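Local coordinates for protein CyaB (Pseudomonas aeruginosa, PDB 3R5G) that probably makes cyclic AMP from ATP as an adenylyl cyclase, this chain being the catalytic domain of a longer membrane protein, at residues Y39-Y50 against M84-L95; L108-T116 against E146-S157. One frame throughout, in Å; residues are numbered along the deposited sequence.

How the contacts relate
Both contacts belong to the catalytic domain and both are largely buried, but they join different layers of it. Contact 1 packs helix 29-50 against helix 74-100 on one side of the sheet, and contact 2 lies within that sheet, pairing strand 109-116 with strand 154-157. The chemistry follows the place: methionine, isoleucine, alanine and tyrosine fill contact 1, with one His-carboxylate hydrogen bond across it, whereas backbone N-H and C=O groups carry contact 2, aided by a buried arginine. Their centres are about 14 Å apart. The layers meet where the CE of Met112 packs on the backbone O of Gly85, and Arg89 probably donates a hydrogen bond from NH1 to Gly152 O.

Contact 1: Y39-Y50 against M84-L95; sequences YLNEMSKIALKY and MGIAMRKHMKVL
Ile46 is the knob of this helix pair, set in a hole formed by Met84, Ala87, Met88 and His91. Its CB lies 4.2 Å from Met88 CG. From there the side chain forks: CG2, anti to the backbone N, reaches the same Met88 CG at 3.8 Å and also touches Met84 CG and the methyl of Ala87, while CG1 carries the tip, CD1, to His91 CB at 3.7 Å. A beta-branched residue suits the place because its two arms fill two parts of the hole at once. The axes of the two segments are roughly antiparallel (149°), and the helices form part of the helical layer beside the sheet of the class III nucleotidyl cyclase fold; Met84 and Met88 also rest on Phe13 of strand 6-18. The Tyr50 ring lies with one face over Met84, whose CA stands 3.7 Å from the ring centroid in a CH-pi contact, and Tyr50 OH is hydrogen-bonded to Leu197 O. Flexible methionines fill the interior: Met43 SD lies 3.7 Å from Met88 CG. At the more polar margin, His91 NE2 donates to the anti lone pair of Glu42 OE1 at 2.8 Å, bent to 140° and tilted from the imidazole plane.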
loop_
_atom_site.group_PDB
_atom_site.type_symbol
_atom_site.label_atom_id
_atom_site.label_comp_id
_atom_site.label_asym_id
_atom_site.label_seq_id
_atom_site.Cartn_x
_atom_site.Cartn_y
_atom_site.Cartn_z
ATOM N N TYR A 39 -4.968 16.777 -6.837
ATOM C CA TYR A 39 -3.609 16.172 -6.922
ATOM C C TYR A 39 -3.606 14.887 -7.703
ATOM O O TYR A 39 -2.848 14.718 -8.636
ATOM C CB TYR A 39 -3.065 15.935 -5.516
ATOM C CG TYR A 39 -1.768 15.145 -5.564
ATOM C CD1 TYR A 39 -0.518 15.758 -5.919
ATOM C CD2 TYR A 39 -1.764 13.776 -5.244
ATOM C CE1 TYR A 39 0.672 14.991 -6.031
ATOM C CE2 TYR A 39 -0.574 13.010 -5.304
ATOM C CZ TYR A 39 0.629 13.634 -5.734
ATOM O OH TYR A 39 1.826 12.964 -5.831
ATOM N N LEU A 40 -4.504 13.942 -7.354
ATOM C CA LEU A 40 -4.505 12.684 -8.049
ATOM C C LEU A 40 -4.886 12.851 -9.542
ATOM O O LEU A 40 -4.390 12.175 -10.405
ATOM C CB LEU A 40 -5.462 11.703 -7.327
ATOM C CG LEU A 40 -4.981 11.252 -5.960
ATOM C CD1 LEU A 40 -6.119 10.433 -5.262
ATOM C CD2 LEU A 40 -3.641 10.454 -5.958
ATOM N N ASN A 41 -5.809 13.791 -9.841
ATOM C CA ASN A 41 -6.196 14.016 -11.224
ATOM C C ASN A 41 -4.996 14.606 -12.022
ATOM O O ASN A 41 -4.725 14.149 -13.100
ATOM C CB ASN A 41 -7.357 15.031 -11.274
ATOM C CG ASN A 41 -8.117 14.933 -12.559
ATOM O OD1 ASN A 41 -8.522 13.862 -13.008
ATOM N ND2 ASN A 41 -8.197 16.069 -13.246
ATOM N N GLU A 42 -4.278 15.527 -11.355
ATOM C CA GLU A 42 -3.095 16.145 -12.056
ATOM C C GLU A 42 -2.003 15.140 -12.263
ATOM O O GLU A 42 -1.460 15.043 -13.347
ATOM C CB GLU A 42 -2.504 17.327 -11.324
ATOM C CG GLU A 42 -3.483 18.550 -11.280
ATOM C CD GLU A 42 -3.686 19.112 -12.688
ATOM O OE1 GLU A 42 -2.692 19.582 -13.279
ATOM O OE2 GLU A 42 -4.808 19.023 -13.252
ATOM N N MET A 43 -1.793 14.290 -11.233
ATOM C CA MET A 43 -0.787 13.210 -11.430
ATOM C C MET A 43 -1.175 12.215 -12.488
ATOM O O MET A 43 -0.355 11.747 -13.266
ATOM C CB MET A 43 -0.508 12.469 -10.122
ATOM C CG MET A 43 0.109 13.295 -9.072
ATOM S SD MET A 43 1.653 14.099 -9.513
ATOM C CE MET A 43 1.123 15.798 -9.787
ATOM N N SER A 44 -2.470 11.841 -12.554
ATOM C CA SER A 44 -2.952 10.990 -13.578
ATOM C C SER A 44 -2.708 11.541 -15.005
ATOM O O SER A 44 -2.285 10.792 -15.887
ATOM C CB SER A 44 -4.451 10.752 -13.310
ATOM O OG SER A 44 -4.949 10.055 -14.413
ATOM N N LYS A 45 -2.958 12.827 -15.210
ATOM C CA LYS A 45 -2.702 13.406 -16.476
ATOM C C LYS A 45 -1.213 13.341 -16.882
ATOM O O LYS A 45 -0.906 13.054 -17.998
ATOM C CB LYS A 45 -3.095 14.882 -16.441
ATOM C CG LYS A 45 -4.641 15.070 -16.313
ATOM C CD LYS A 45 -4.970 16.487 -16.553
ATOM C CE LYS A 45 -6.491 16.566 -16.700
ATOM N NZ LYS A 45 -7.146 17.756 -16.084
ATOM N N ILE A 46 -0.318 13.604 -15.905
ATOM C CA ILE A 46 1.100 13.450 -16.228
ATOM C C ILE A 46 1.542 12.006 -16.546
ATOM O O ILE A 46 2.241 11.784 -17.515
ATOM C CB ILE A 46 1.972 14.039 -15.076
ATOM C CG1 ILE A 46 1.613 15.497 -14.838
ATOM C CG2 ILE A 46 3.487 13.861 -15.418
ATOM C CD1 ILE A 46 2.239 16.202 -13.670
ATOM N N ALA A 47 1.029 11.025 -15.792
ATOM C CA ALA A 47 1.340 9.651 -16.104
ATOM C C ALA A 47 0.817 9.276 -17.484
ATOM O O ALA A 47 1.541 8.629 -18.220
ATOM C CB ALA A 47 0.722 8.707 -15.050
ATOM N N LEU A 48 -0.412 9.737 -17.855
ATOM C CA LEU A 48 -0.902 9.418 -19.238
ATOM C C LEU A 48 0.034 10.015 -20.319
ATOM O O LEU A 48 0.421 9.314 -21.261
ATOM C CB LEU A 48 -2.362 9.918 -19.455
ATOM C CG LEU A 48 -2.965 9.835 -20.928
ATOM C CD1 LEU A 48 -3.278 8.377 -21.495
ATOM C CD2 LEU A 48 -4.239 10.757 -21.063
ATOM N N LYS A 49 0.450 11.274 -20.109
ATOM C CA LYS A 49 1.301 11.972 -21.061
ATOM C C LYS A 49 2.632 11.196 -21.335
ATOM O O LYS A 49 3.155 11.086 -22.437
ATOM C CB LYS A 49 1.631 13.357 -20.533
ATOM C CG LYS A 49 2.717 13.976 -21.303
ATOM C CD LYS A 49 3.198 15.240 -20.578
ATOM C CE LYS A 49 2.662 16.508 -21.235
ATOM N NZ LYS A 49 2.432 17.557 -20.208
ATOM N N TYR A 50 3.193 10.627 -20.250
ATOM C CA TYR A 50 4.384 9.915 -20.362
ATOM C C TYR A 50 4.280 8.438 -20.732
ATOM O O TYR A 50 5.307 7.769 -20.911
ATOM C CB TYR A 50 5.165 10.029 -18.996
ATOM C CG TYR A 50 5.935 11.364 -18.936
ATOM C CD1 TYR A 50 7.252 11.496 -19.505
ATOM C CD2 TYR A 50 5.295 12.517 -18.372
ATOM C CE1 TYR A 50 7.862 12.768 -19.490
ATOM C CE2 TYR A 50 5.926 13.766 -18.399
ATOM C CZ TYR A 50 7.230 13.833 -18.915
ATOM O OH TYR A 50 7.807 15.084 -18.951
ATOM N N MET A 84 8.759 11.140 -16.121
ATOM C CA MET A 84 7.471 11.417 -15.526
ATOM C C MET A 84 7.645 11.912 -14.090
ATOM O O MET A 84 7.038 12.923 -13.668
ATOM C CB MET A 84 6.677 10.133 -15.637
ATOM C CG MET A 84 5.334 10.262 -14.962
ATOM S SD MET A 84 4.473 8.737 -14.594
ATOM C CE MET A 84 5.612 8.192 -13.258
ATOM N N GLY A 85 8.521 11.238 -13.347
ATOM C CA GLY A 85 8.732 11.701 -11.962
ATOM C C GLY A 85 9.318 13.100 -11.880
ATOM O O GLY A 85 8.854 13.877 -11.034
ATOM N N ILE A 86 10.273 13.421 -12.770
ATOM C CA ILE A 86 10.840 14.767 -12.831
ATOM C C ILE A 86 9.721 15.801 -13.062
ATOM O O ILE A 86 9.631 16.852 -12.399
ATOM C CB ILE A 86 11.915 14.884 -13.839
ATOM C CG1 ILE A 86 13.185 14.118 -13.348
ATOM C CG2 ILE A 86 12.222 16.377 -14.200
ATOM C CD1 ILE A 86 14.199 13.838 -14.476
ATOM N N ALA A 87 8.851 15.434 -14.038
ATOM C CA ALA A 87 7.770 16.293 -14.345
ATOM C C ALA A 87 6.772 16.475 -13.240
ATOM O O ALA A 87 6.201 17.580 -13.046
ATOM C CB ALA A 87 7.078 15.736 -15.639
ATOM N N MET A 88 6.436 15.421 -12.479
ATOM C CA MET A 88 5.546 15.510 -11.356
ATOM C C MET A 88 6.148 16.386 -10.281
ATOM O O MET A 88 5.404 17.154 -9.665
ATOM C CB MET A 88 5.253 14.110 -10.805
ATOM C CG MET A 88 4.414 13.248 -11.771
ATOM S SD MET A 88 4.283 11.580 -11.108
ATOM C CE MET A 88 2.874 10.989 -12.067
ATOM N N ARG A 89 7.444 16.231 -10.029
ATOM C CA ARG A 89 8.080 17.063 -8.976
ATOM C C ARG A 89 8.016 18.533 -9.402
ATOM O O ARG A 89 7.777 19.415 -8.492
ATOM C CB ARG A 89 9.505 16.550 -8.807
ATOM C CG ARG A 89 10.279 17.361 -7.782
ATOM C CD ARG A 89 11.550 16.687 -7.297
ATOM N NE ARG A 89 12.466 16.578 -8.430
ATOM C CZ ARG A 89 13.638 15.884 -8.371
ATOM N NH1 ARG A 89 13.954 15.294 -7.182
ATOM N NH2 ARG A 89 14.460 15.799 -9.393
ATOM N N LYS A 90 8.200 18.834 -10.709
ATOM C CA LYS A 90 8.067 20.236 -11.144
ATOM C C LYS A 90 6.644 20.689 -10.988
ATOM O O LYS A 90 6.399 21.830 -10.567
ATOM C CB LYS A 90 8.499 20.424 -12.586
ATOM C CG LYS A 90 9.939 20.265 -12.888
ATOM C CD LYS A 90 10.219 20.363 -14.346
ATOM C CE LYS A 90 11.712 20.121 -14.603
ATOM N NZ LYS A 90 12.056 19.994 -16.015
ATOM N N HIS A 91 5.670 19.852 -11.282
ATOM C CA HIS A 91 4.290 20.317 -11.223
ATOM C C HIS A 91 3.846 20.508 -9.791
ATOM O O HIS A 91 2.977 21.326 -9.460
ATOM C CB HIS A 91 3.391 19.315 -11.936
ATOM C CG HIS A 91 2.050 19.873 -12.225
ATOM N ND1 HIS A 91 1.866 20.919 -13.100
ATOM C CD2 HIS A 91 0.827 19.461 -11.822
ATOM C CE1 HIS A 91 0.565 21.175 -13.170
ATOM N NE2 HIS A 91 -0.087 20.293 -12.419
ATOM N N MET A 92 4.469 19.814 -8.864
ATOM C CA MET A 92 4.158 20.046 -7.474
ATOM C C MET A 92 4.439 21.437 -7.033
ATOM O O MET A 92 3.738 21.893 -6.133
ATOM C CB MET A 92 4.919 19.041 -6.589
ATOM C CG MET A 92 4.175 17.802 -6.368
ATOM S SD MET A 92 2.770 18.058 -5.234
ATOM C CE MET A 92 3.272 17.830 -3.550
ATOM N N LYS A 93 5.396 22.096 -7.681
ATOM C CA LYS A 93 5.644 23.532 -7.302
ATOM C C LYS A 93 4.438 24.367 -7.680
ATOM O O LYS A 93 4.034 25.296 -6.943
ATOM C CB LYS A 93 6.847 24.111 -8.039
ATOM C CG LYS A 93 8.100 23.326 -7.729
ATOM C CD LYS A 93 9.278 23.982 -8.456
ATOM C CE LYS A 93 10.611 23.347 -8.057
ATOM N NZ LYS A 93 10.440 21.868 -7.760
ATOM N N VAL A 94 3.872 24.078 -8.839
ATOM C CA VAL A 94 2.664 24.777 -9.278
ATOM C C VAL A 94 1.511 24.476 -8.309
ATOM O O VAL A 94 0.781 25.384 -7.882
ATOM C CB VAL A 94 2.316 24.333 -10.636
ATOM C CG1 VAL A 94 1.118 25.106 -11.178
ATOM C CG2 VAL A 94 3.530 24.568 -11.619
ATOM N N LEU A 95 1.291 23.185 -7.981
ATOM C CA LEU A 95 0.201 22.881 -7.122
ATOM C C LEU A 95 0.353 23.532 -5.772
ATOM O O LEU A 95 -0.674 23.953 -5.191
ATOM C CB LEU A 95 0.016 21.346 -7.016
ATOM C CG LEU A 95 -0.362 20.660 -8.332
ATOM C CD1 LEU A 95 -0.345 19.104 -8.052
ATOM C CD2 LEU A 95 -1.717 21.108 -8.959
#

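Contact 2: L108-T116 against E146-S157; sequences LEIRMGINT and ESASEAGEILIS
Met112, Gly113 and Ile114 pair in parallel with Ile154, Leu155 and Ile156, joining two strands of the cyclase domain's central sheet. Leu155 N gives a nearly straight bond to Met112 O (2.9 Å, 177°), and Ile114 N returns one to Leu155 O. Met112 SD and CE lie along Ile154 CG1 on the face covered by helix 74-100, where both side chains touch Arg89. On the other face Gly113 CA comes within 3.6 Å of Glu146 N; having no side chain, it makes room for the end of helix 137-148. Arg111, also on this face, extends its guanidinium to that helix end. Its NH2 donates in plane to Ser149 O (3.0 Å, 159°) and weakly to Ser147 O, Glu146 O lies over one face, and NH1 forms a salt bridge with Asp16. Further out, Glu146 O accepts from Ser149 OG and N, which should hold the helix end in place. Gly152 N closes the loop onto Ile110 O; third in the type II turn Glu150-Glu153, its phi of 87° would press a CB against the preceding carbonyl O. Past the Ile114-Ile156 pair, Ser157 OG donates in the carbonyl plane to a lone pair of Asn115 OD1 at 2.7 Å.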
loop_
_atom_site.group_PDB
_atom_site.type_symbol
_atom_site.label_atom_id
_atom_site.label_comp_id
_atom_site.label_asym_id
_atom_site.label_seq_id
_atom_site.Cartn_x
_atom_site.Cartn_y
_atom_site.Cartn_z
ATOM N N LEU A 108 4.110 20.498 1.900
ATOM C CA LEU A 108 3.661 19.243 1.257
ATOM C C LEU A 108 4.649 19.002 0.140
ATOM O O LEU A 108 4.870 19.893 -0.693
ATOM C CB LEU A 108 2.289 19.442 0.624
ATOM C CG LEU A 108 1.107 19.613 1.599
ATOM C CD1 LEU A 108 -0.198 20.063 0.904
ATOM C CD2 LEU A 108 0.895 18.310 2.410
ATOM N N GLU A 109 5.264 17.822 0.113
ATOM C CA GLU A 109 6.277 17.575 -0.926
ATOM C C GLU A 109 6.220 16.146 -1.374
ATOM O O GLU A 109 6.051 15.275 -0.560
ATOM C CB GLU A 109 7.679 17.824 -0.441
ATOM C CG GLU A 109 8.669 17.711 -1.664
ATOM C CD GLU A 109 8.473 18.716 -2.738
ATOM O OE1 GLU A 109 9.129 19.784 -2.561
ATOM O OE2 GLU A 109 7.682 18.482 -3.724
ATOM N N ILE A 110 6.405 15.959 -2.667
ATOM C CA ILE A 110 6.340 14.617 -3.222
ATOM C C ILE A 110 7.649 13.919 -2.994
ATOM O O ILE A 110 8.716 14.539 -3.002
ATOM C CB ILE A 110 5.959 14.692 -4.762
ATOM C CG1 ILE A 110 5.661 13.280 -5.288
ATOM C CG2 ILE A 110 7.056 15.558 -5.578
ATOM C CD1 ILE A 110 5.186 13.463 -6.734
ATOM N N ARG A 111 7.555 12.623 -2.749
ATOM C CA ARG A 111 8.726 11.753 -2.833
ATOM C C ARG A 111 8.418 10.544 -3.666
ATOM O O ARG A 111 7.258 10.112 -3.749
ATOM C CB ARG A 111 9.211 11.371 -1.453
ATOM C CG ARG A 111 8.286 10.470 -0.778
ATOM C CD ARG A 111 8.815 10.190 0.615
ATOM N NE ARG A 111 7.829 9.306 1.244
ATOM C CZ ARG A 111 8.115 8.478 2.237
ATOM N NH1 ARG A 111 7.165 7.660 2.692
ATOM N NH2 ARG A 111 9.341 8.451 2.744
ATOM N N MET A 112 9.473 9.988 -4.254
ATOM C CA MET A 112 9.322 8.937 -5.259
ATOM C C MET A 112 10.375 7.877 -5.185
ATOM O O MET A 112 11.544 8.224 -4.894
ATOM C CB MET A 112 9.411 9.583 -6.681
ATOM C CG MET A 112 8.355 10.675 -6.800
ATOM S SD MET A 112 8.531 11.514 -8.423
ATOM C CE MET A 112 8.671 13.078 -7.814
ATOM N N GLY A 113 10.000 6.645 -5.541
ATOM C CA GLY A 113 10.920 5.535 -5.624
ATOM C C GLY A 113 10.712 4.834 -6.962
ATOM O O GLY A 113 9.514 4.668 -7.302
ATOM N N ILE A 114 11.752 4.401 -7.649
ATOM C CA ILE A 114 11.601 3.800 -8.995
ATOM C C ILE A 114 12.555 2.655 -9.041
ATOM O O ILE A 114 13.750 2.832 -8.690
ATOM C CB ILE A 114 11.856 4.853 -10.085
ATOM C CG1 ILE A 114 10.910 6.013 -9.872
ATOM C CG2 ILE A 114 11.696 4.191 -11.448
ATOM C CD1 ILE A 114 11.191 7.197 -10.890
ATOM N N ASN A 115 12.121 1.504 -9.564
ATOM C CA ASN A 115 13.009 0.393 -9.756
ATOM C C ASN A 115 12.644 -0.271 -11.041
ATOM O O ASN A 115 11.473 -0.219 -11.465
ATOM C CB ASN A 115 12.824 -0.593 -8.572
ATOM C CG ASN A 115 13.636 -1.881 -8.730
ATOM O OD1 ASN A 115 14.849 -1.827 -9.012
ATOM N ND2 ASN A 115 12.969 -3.022 -8.632
ATOM N N THR A 116 13.526 -0.989 -11.666
ATOM C CA THR A 116 13.302 -1.725 -12.910
ATOM C C THR A 116 13.721 -3.171 -12.691
ATOM O O THR A 116 14.720 -3.451 -12.079
ATOM C CB THR A 116 14.203 -1.163 -13.970
ATOM O OG1 THR A 116 13.956 0.239 -14.145
ATOM C CG2 THR A 116 14.088 -1.922 -15.373
ATOM N N GLU A 146 10.661 4.255 -2.278
ATOM C CA GLU A 146 9.844 5.367 -2.006
ATOM C C GLU A 146 9.827 5.625 -0.470
ATOM O O GLU A 146 9.938 6.793 -0.049
ATOM C CB GLU A 146 8.477 5.088 -2.606
ATOM C CG GLU A 146 7.498 6.228 -2.455
ATOM C CD GLU A 146 6.475 5.972 -1.375
ATOM O OE1 GLU A 146 6.837 5.469 -0.332
ATOM O OE2 GLU A 146 5.221 6.167 -1.550
ATOM N N SER A 147 9.783 4.544 0.301
ATOM C CA SER A 147 9.650 4.707 1.795
ATOM C C SER A 147 10.933 5.338 2.330
ATOM O O SER A 147 10.872 6.096 3.326
ATOM C CB SER A 147 9.475 3.382 2.519
ATOM O OG SER A 147 8.152 3.028 2.328
ATOM N N ALA A 148 12.036 5.071 1.663
ATOM C CA ALA A 148 13.377 5.556 2.095
ATOM C C ALA A 148 13.671 6.941 1.616
ATOM O O ALA A 148 14.640 7.608 2.061
ATOM C CB ALA A 148 14.423 4.613 1.556
ATOM N N SER A 149 12.944 7.402 0.610
ATOM C CA SER A 149 13.258 8.678 0.001
ATOM C C SER A 149 12.845 9.806 0.940
ATOM O O SER A 149 11.930 9.691 1.780
ATOM C CB SER A 149 12.556 8.770 -1.402
ATOM O OG SER A 149 11.164 8.809 -1.207
ATOM N N GLU A 150 13.559 10.881 0.784
ATOM C CA GLU A 150 13.283 12.119 1.495
ATOM C C GLU A 150 12.276 13.001 0.736
ATOM O O GLU A 150 12.089 12.918 -0.515
ATOM C CB GLU A 150 14.591 12.839 1.763
ATOM C CG GLU A 150 15.494 12.050 2.714
ATOM C CD GLU A 150 16.765 12.797 3.097
ATOM O OE1 GLU A 150 16.619 13.776 3.874
ATOM O OE2 GLU A 150 17.895 12.431 2.692
ATOM N N ALA A 151 11.594 13.922 1.417
ATOM C CA ALA A 151 10.772 14.848 0.686
ATOM C C ALA A 151 11.511 15.518 -0.451
ATOM O O ALA A 151 12.625 16.098 -0.253
ATOM C CB ALA A 151 10.287 15.970 1.648
ATOM N N GLY A 152 10.894 15.486 -1.635
ATOM C CA GLY A 152 11.481 16.121 -2.778
ATOM C C GLY A 152 12.463 15.315 -3.584
ATOM O O GLY A 152 13.028 15.882 -4.551
ATOM N N GLU A 153 12.661 14.089 -3.189
ATOM C CA GLU A 153 13.733 13.250 -3.787
ATOM C C GLU A 153 13.074 12.183 -4.658
ATOM O O GLU A 153 11.907 11.725 -4.386
ATOM C CB GLU A 153 14.433 12.547 -2.625
ATOM C CG GLU A 153 15.655 11.799 -2.919
ATOM C CD GLU A 153 16.362 11.446 -1.582
ATOM O OE1 GLU A 153 15.828 10.750 -0.756
ATOM O OE2 GLU A 153 17.513 11.889 -1.380
ATOM N N ILE A 154 13.769 11.853 -5.740
ATOM C CA ILE A 154 13.426 10.721 -6.532
ATOM C C ILE A 154 14.587 9.754 -6.370
ATOM O O ILE A 154 15.746 9.990 -6.862
ATOM C CB ILE A 154 13.354 11.108 -8.015
ATOM C CG1 ILE A 154 12.314 12.128 -8.172
ATOM C CG2 ILE A 154 13.025 9.865 -8.860
ATOM C CD1 ILE A 154 12.182 12.737 -9.630
ATOM N N LEU A 155 14.284 8.631 -5.785
ATOM C CA LEU A 155 15.329 7.606 -5.558
ATOM C C LEU A 155 15.172 6.466 -6.526
ATOM O O LEU A 155 14.007 5.968 -6.706
ATOM C CB LEU A 155 15.284 6.976 -4.161
ATOM C CG LEU A 155 15.683 7.884 -3.007
ATOM C CD1 LEU A 155 15.863 7.034 -1.719
ATOM C CD2 LEU A 155 17.055 8.472 -3.320
ATOM N N ILE A 156 16.208 5.974 -7.192
ATOM C CA ILE A 156 16.100 4.888 -8.123
ATOM C C ILE A 156 17.156 3.835 -7.781
ATOM O O ILE A 156 18.192 4.145 -7.106
ATOM C CB ILE A 156 16.371 5.412 -9.566
ATOM C CG1 ILE A 156 17.811 5.936 -9.829
ATOM C CG2 ILE A 156 15.355 6.495 -9.865
ATOM C CD1 ILE A 156 18.141 6.217 -11.303
ATOM N N SER A 157 16.948 2.635 -8.219
ATOM C CA SER A 157 17.922 1.538 -8.051
ATOM C C SER A 157 18.952 1.583 -9.137
ATOM O O SER A 157 18.921 2.331 -10.123
ATOM C CB SER A 157 17.141 0.242 -8.070
ATOM O OG SER A 157 16.674 0.058 -9.431
HETATM O O HOH W 1 7.989 6.054 4.951
#